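Local structure of alpha-1,2-mannosidase (Bacteroides thetaiotaomicron, 2WW2) at residues Arg163-Ala168 / Met186-Pro191. The protein hydrolyses alpha-mannosidic linkages with inversion, as a calcium-dependent glycoside hydrolase of family 92 from a human gut symbiont. Residues are numbered along the deposited sequence; the frame is centred on the assembly and turned at random.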
ATOM      1  N   ARG A 163     -30.785  22.730  50.366  1.00 11.35           N
ATOM      2  CA  ARG A 163     -29.549  22.247  49.744  1.00 10.03           C
ATOM      3  C   ARG A 163     -29.849  21.282  48.598  1.00  8.93           C
ATOM      4  O   ARG A 163     -29.065  20.365  48.345  1.00  7.32           O
ATOM      5  CB  ARG A 163     -28.658  21.560  50.781  1.00  9.94           C
ATOM      6  CG  ARG A 163     -28.180  22.496  51.909  1.00 12.23           C
ATOM      7  CD  ARG A 163     -27.456  21.702  52.991  1.00 15.80           C
ATOM      8  NE  ARG A 163     -28.411  20.961  53.805  1.00 21.53           N
ATOM      9  CZ  ARG A 163     -28.442  19.635  53.950  1.00 23.51           C
ATOM     10  NH1 ARG A 163     -27.539  18.854  53.351  1.00 21.84           N
ATOM     11  NH2 ARG A 163     -29.372  19.091  54.736  1.00 23.02           N
ATOM     12  N   LEU A 164     -30.979  21.496  47.912  1.00  8.47           N
ATOM     13  CA  LEU A 164     -31.402  20.615  46.833  1.00  8.77           C
ATOM     14  C   LEU A 164     -31.398  21.320  45.491  1.00  8.75           C
ATOM     15  O   LEU A 164     -31.697  22.516  45.413  1.00  7.98           O
ATOM     16  CB  LEU A 164     -32.834  20.093  47.070  1.00  9.29           C
ATOM     17  CG  LEU A 164     -33.087  19.142  48.239  1.00 11.41           C
ATOM     18  CD1 LEU A 164     -34.585  18.749  48.319  1.00 11.01           C
ATOM     19  CD2 LEU A 164     -32.187  17.908  48.126  1.00 11.85           C
ATOM     20  N   VAL A 165     -31.087  20.575  44.432  1.00  8.30           N
ATOM     21  CA  VAL A 165     -31.324  21.057  43.070  1.00  8.66           C
ATOM     22  C   VAL A 165     -32.075  19.977  42.313  1.00  8.74           C
ATOM     23  O   VAL A 165     -31.722  18.811  42.397  1.00  8.81           O
ATOM     24  CB  VAL A 165     -30.014  21.399  42.319  1.00  8.36           C
ATOM     25  CG1 VAL A 165     -30.290  21.619  40.827  1.00  9.18           C
ATOM     26  CG2 VAL A 165     -29.363  22.649  42.918  1.00  9.59           C
ATOM     27  N   LYS A 166     -33.123  20.352  41.590  1.00  9.36           N
ATOM     28  CA  LYS A 166     -33.843  19.384  40.772  1.00  9.31           C
ATOM     29  C   LYS A 166     -33.929  19.937  39.359  1.00  9.26           C
ATOM     30  O   LYS A 166     -33.778  21.141  39.161  1.00  9.32           O
ATOM     31  CB  LYS A 166     -35.249  19.155  41.336  1.00  9.75           C
ATOM     32  CG  LYS A 166     -35.226  18.566  42.755  1.00 12.29           C
ATOM     33  CD  LYS A 166     -36.636  18.333  43.310  1.00 16.16           C
ATOM     34  CE  LYS A 166     -36.548  17.761  44.721  1.00 19.22           C
ATOM     35  NZ  LYS A 166     -37.871  17.791  45.399  1.00 21.04           N
ATOM     36  N   GLY A 167     -34.185  19.082  38.371  1.00  8.65           N
ATOM     37  CA  GLY A 167     -34.306  19.598  37.009  1.00  7.94           C
ATOM     38  C   GLY A 167     -34.747  18.552  36.012  1.00  7.83           C
ATOM     39  O   GLY A 167     -34.973  17.381  36.365  1.00  7.20           O
ATOM     40  N   ALA A 168     -34.874  18.968  34.763  1.00  7.27           N
ATOM     41  CA  ALA A 168     -35.203  18.023  33.718  1.00  8.40           C
ATOM     42  C   ALA A 168     -34.308  18.311  32.542  1.00  8.54           C
ATOM     43  O   ALA A 168     -34.105  19.475  32.177  1.00  8.80           O
ATOM     44  CB  ALA A 168     -36.673  18.145  33.319  1.00  8.27           C
ATOM     45  N   MET A 186     -30.403  16.397  43.138  1.00 10.49           N
ATOM     46  CA  MET A 186     -29.144  16.289  43.848  1.00 10.47           C
ATOM     47  C   MET A 186     -29.193  17.038  45.169  1.00 10.13           C
ATOM     48  O   MET A 186     -29.998  17.953  45.364  1.00  9.88           O
ATOM     49  CB  MET A 186     -27.997  16.792  42.979  1.00 10.54           C
ATOM     50  CG  MET A 186     -28.040  18.251  42.687  1.00 11.35           C
ATOM     51  SD  MET A 186     -26.757  18.721  41.509  1.00 16.84           S
ATOM     52  CE  MET A 186     -27.549  18.203  39.993  1.00 12.08           C
ATOM     53  N   GLU A 187     -28.332  16.631  46.081  1.00  9.35           N
ATOM     54  CA  GLU A 187     -28.328  17.216  47.397  1.00  9.50           C
ATOM     55  C   GLU A 187     -26.889  17.538  47.737  1.00  9.55           C
ATOM     56  O   GLU A 187     -26.000  16.787  47.351  1.00  8.87           O
ATOM     57  CB  GLU A 187     -28.890  16.201  48.388  1.00 10.36           C
ATOM     58  CG  GLU A 187     -28.911  16.700  49.827  1.00 11.52           C
ATOM     59  CD  GLU A 187     -29.233  15.594  50.806  1.00 14.92           C
ATOM     60  OE1 GLU A 187     -28.565  14.541  50.780  1.00 17.33           O
ATOM     61  OE2 GLU A 187     -30.161  15.774  51.599  1.00 16.89           O
ATOM     62  N   PHE A 188     -26.664  18.665  48.420  1.00  8.75           N
ATOM     63  CA  PHE A 188     -25.322  19.088  48.812  1.00  8.88           C
ATOM     64  C   PHE A 188     -25.212  19.005  50.333  1.00  8.90           C
ATOM     65  O   PHE A 188     -26.178  19.291  51.063  1.00  8.39           O
ATOM     66  CB  PHE A 188     -25.037  20.516  48.312  1.00  8.77           C
ATOM     67  CG  PHE A 188     -25.093  20.648  46.802  1.00 10.06           C
ATOM     68  CD1 PHE A 188     -23.938  20.564  46.042  1.00  9.11           C
ATOM     69  CD2 PHE A 188     -26.302  20.801  46.146  1.00 10.97           C
ATOM     70  CE1 PHE A 188     -23.982  20.659  44.650  1.00  9.12           C
ATOM     71  CE2 PHE A 188     -26.357  20.896  44.751  1.00 11.87           C
ATOM     72  CZ  PHE A 188     -25.198  20.831  44.006  1.00 11.07           C
ATOM     73  N   SER A 189     -24.036  18.632  50.817  1.00  9.02           N
ATOM     74  CA  SER A 189     -23.859  18.413  52.241  1.00  9.09           C
ATOM     75  C   SER A 189     -23.749  19.712  53.038  1.00  9.67           C
ATOM     76  O   SER A 189     -23.991  19.725  54.244  1.00  9.35           O
ATOM     77  CB  SER A 189     -22.609  17.553  52.476  1.00  9.49           C
ATOM     78  OG  SER A 189     -21.459  18.199  51.946  1.00  9.88           O
ATOM     79  N   HIS A 190     -23.375  20.798  52.376  1.00  9.73           N
ATOM     80  CA  HIS A 190     -23.073  22.045  53.077  1.00  9.84           C
ATOM     81  C   HIS A 190     -24.020  23.155  52.634  1.00 10.13           C
ATOM     82  O   HIS A 190     -24.594  23.081  51.546  1.00  9.77           O
ATOM     83  CB  HIS A 190     -21.617  22.440  52.816  1.00  9.44           C
ATOM     84  CG  HIS A 190     -20.630  21.667  53.635  1.00  9.21           C
ATOM     85  ND1 HIS A 190     -20.277  20.365  53.347  1.00  8.70           N
ATOM     86  CD2 HIS A 190     -19.912  22.019  54.731  1.00  9.54           C
ATOM     87  CE1 HIS A 190     -19.397  19.943  54.241  1.00 10.27           C
ATOM     88  NE2 HIS A 190     -19.155  20.931  55.088  1.00 10.44           N
ATOM     89  N   PRO A 191     -24.196  24.184  53.482  1.00 10.80           N
ATOM     90  CA  PRO A 191     -25.094  25.296  53.176  1.00 10.78           C
ATOM     91  C   PRO A 191     -24.748  25.992  51.871  1.00 11.00           C
ATOM     92  O   PRO A 191     -23.566  26.243  51.579  1.00 10.05           O
ATOM     93  CB  PRO A 191     -24.845  26.279  54.320  1.00 11.03           C
ATOM     94  CG  PRO A 191     -24.355  25.419  55.458  1.00 11.68           C
ATOM     95  CD  PRO A 191     -23.596  24.298  54.830  1.00 10.54           C
TER
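An antiparallel strand pair in the N-terminal domain of this family 92 enzyme sets Leu-164 against Glu-187 and Val-165 against Met-186, with Arg-163 just before the strand, opposite Phe-188. Val-165 and Met-186 form a hydrogen-bonded pair. Val-165 N donates to Met-186 O at 3.0 Å, and Met-186 N donates to Val-165 O at 2.8 Å. Leu-164 and Glu-187 are the non-hydrogen-bonded pair next to it. Beyond them, Phe-188 N donates a hydrogen bond to Arg-163 O at 2.9 Å.

The side chain of Arg-163, bent at chi3 (-75°), adds a bond past this last backbone one. Its NH1 donates to Phe-188 O at 2.7 Å, with an N-H...O angle of 142°. The oxygen lies near the guanidinium edge, 21° out of its plane. CD of Arg-163 also packs against His-190 O, where the chain has left the strand. NH1 has a second partner in a bound glycerol, probably from the crystallisation liquor. An alanine in place of Arg-163 would probably leave Phe-188 O without this donor and open a gap beside His-190 O.

Arg-163 has a positive phi, which fits the first position of a G1 beta bulge; with Leu-164 it lies opposite Glu-159 of strand 154-159. Strand 229-236 flanks strand 182-188 on its other edge. On the face carrying Leu-164 and Glu-187, CD2 of Leu-164 touches CB of Glu-187 at 3.7 Å. The Glu-187 carboxylate makes a salt bridge to Arg-232 through OE1.

Val-165, Met-186 and Phe-188 are buried. CB of Val-165 meets CG of Met-186 at 3.7 Å. Val-165 CG2, anti to its own carbonyl carbon, reaches the ring edge of Phe-188 at CE2, 3.9 Å away. Arg-163 O also lies at that edge, in the ring plane, near CD2. Leu-219 of strand 216-221 touches both Val-165 and Phe-188.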